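Multidrug resistance protein (Vibrio cholerae, PDB 1YC9) probably exports toxic compounds across the outer membrane as the trimeric channel component of a multidrug efflux system, and could confer resistance to puromycin and acriflavine. Local coordinates at residues A365-A368 / R369-K372. The protein carries 1 engineered substitution. Residues are numbered along the deposited sequence; the frame is centred on the assembly and turned at random.
Sequences ALQA and RINK
Gln367 and Asn371, one helical turn apart, join their amides by a hydrogen bond: NE2 of Gln367 donates to OD1 of Asn371 over 2.8 Å, with an N-H...O angle of 150°. The two groups do not lie flat against each other. OD1 sits close to the amide plane of Gln367, but NE2 approaches from above the carbonyl plane of Asn371, missing the lone-pair directions. Gln367 reaches forward because its CG stands anti to the backbone N (chi1 -170°) and the chain then bends at chi2, while NE2 also passes 3.8 Å from CG2 of Ile370.

The backbone beneath is alpha-helical, with i to i+4 bonds. Ile370 N bonds to Leu366 O at 2.9 Å, and Asn371 N and Lys372 N bond likewise to Gln367 O and Ala368 O. The first bond of the series, from Arg369 N to Ala365 O, is weak at 3.4 Å; CG of Arg369 lies against that same oxygen.

On another side of the helix the contact is apolar. Leu366 turns its CG branch point to the CD1 methyl of Ile370 at 3.8 Å, and CD1 of Leu366 rests on CG1 of the isoleucine at 4.0 Å. Both residues also pack on Leu418 of helix 398-433, Leu366 reaching Ala422 as well.

Arg369 heads away from the segment, its NH1 forming a salt bridge with Glu211 of the second subunit; Leu207 of that subunit packs on Ala368 and Lys372. Two turns of helix 326-391 thus face both a partner helix of their own chain and a neighbouring subunit, within a predicted coiled coil, as in the long alpha-helical barrel of trimeric outer membrane factors.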
loop_
_atom_site.group_PDB
_atom_site.type_symbol
_atom_site.label_atom_id
_atom_site.label_comp_id
_atom_site.label_asym_id
_atom_site.label_seq_id
_atom_site.Cartn_x
_atom_site.Cartn_y
_atom_site.Cartn_z
ATOM N N ALA A 365 -27.036 -15.316 -7.941
ATOM C CA ALA A 365 -27.975 -14.200 -8.097
ATOM C C ALA A 365 -28.167 -13.685 -9.541
ATOM O O ALA A 365 -29.183 -13.045 -9.821
ATOM C CB ALA A 365 -27.561 -13.043 -7.185
ATOM N N LEU A 366 -27.244 -13.974 -10.440
ATOM C CA LEU A 366 -27.150 -13.215 -11.659
ATOM C C LEU A 366 -28.352 -13.489 -12.561
ATOM O O LEU A 366 -28.924 -12.554 -13.132
ATOM C CB LEU A 366 -25.867 -13.505 -12.424
ATOM C CG LEU A 366 -25.673 -12.649 -13.673
ATOM C CD1 LEU A 366 -25.717 -11.135 -13.410
ATOM C CD2 LEU A 366 -24.399 -12.962 -14.358
ATOM N N GLN A 367 -28.747 -14.758 -12.683
ATOM C CA GLN A 367 -29.764 -15.074 -13.710
ATOM C C GLN A 367 -31.083 -14.363 -13.459
ATOM O O GLN A 367 -31.654 -13.819 -14.374
ATOM C CB GLN A 367 -29.994 -16.590 -13.911
ATOM C CG GLN A 367 -30.883 -16.867 -15.167
ATOM C CD GLN A 367 -30.299 -16.269 -16.453
ATOM O OE1 GLN A 367 -29.165 -16.586 -16.870
ATOM N NE2 GLN A 367 -31.051 -15.355 -17.055
ATOM N N ALA A 368 -31.545 -14.336 -12.233
ATOM C CA ALA A 368 -32.788 -13.675 -11.880
ATOM C C ALA A 368 -32.714 -12.174 -12.090
ATOM O O ALA A 368 -33.715 -11.563 -12.510
ATOM C CB ALA A 368 -33.151 -13.968 -10.521
ATOM N N ARG A 369 -31.559 -11.574 -11.734
ATOM C CA ARG A 369 -31.315 -10.152 -12.052
ATOM C C ARG A 369 -31.471 -9.854 -13.545
ATOM O O ARG A 369 -32.197 -8.927 -13.940
ATOM C CB ARG A 369 -29.923 -9.726 -11.547
ATOM C CG ARG A 369 -29.852 -9.705 -10.040
ATOM C CD ARG A 369 -28.553 -9.182 -9.483
ATOM N NE ARG A 369 -28.415 -7.764 -9.849
ATOM C CZ ARG A 369 -27.333 -7.048 -9.572
ATOM N NH1 ARG A 369 -26.338 -7.610 -8.920
ATOM N NH2 ARG A 369 -27.259 -5.772 -9.951
ATOM N N ILE A 370 -30.810 -10.656 -14.374
ATOM C CA ILE A 370 -30.868 -10.523 -15.800
ATOM C C ILE A 370 -32.325 -10.695 -16.281
ATOM O O ILE A 370 -32.801 -9.905 -17.075
ATOM C CB ILE A 370 -29.928 -11.531 -16.460
ATOM C CG1 ILE A 370 -28.467 -11.063 -16.274
ATOM C CG2 ILE A 370 -30.261 -11.777 -17.981
ATOM C CD1 ILE A 370 -27.413 -11.942 -17.005
ATOM N N ASN A 371 -32.995 -11.701 -15.763
ATOM C CA ASN A 371 -34.376 -12.024 -16.133
ATOM C C ASN A 371 -35.318 -10.858 -15.886
ATOM O O ASN A 371 -36.028 -10.432 -16.799
ATOM C CB ASN A 371 -34.837 -13.226 -15.319
ATOM C CG ASN A 371 -34.328 -14.549 -15.904
ATOM O OD1 ASN A 371 -33.733 -14.559 -16.969
ATOM N ND2 ASN A 371 -34.571 -15.679 -15.197
ATOM N N LYS A 372 -35.300 -10.333 -14.665
ATOM C CA LYS A 372 -36.149 -9.198 -14.341
ATOM C C LYS A 372 -35.753 -7.975 -15.156
ATOM O O LYS A 372 -36.608 -7.185 -15.579
ATOM C CB LYS A 372 -36.141 -8.891 -12.851
ATOM C CG LYS A 372 -36.650 -9.989 -11.922
ATOM C CD LYS A 372 -38.044 -10.595 -12.245
ATOM C CE LYS A 372 -39.154 -9.618 -12.496
ATOM N NZ LYS A 372 -40.544 -10.292 -12.837
#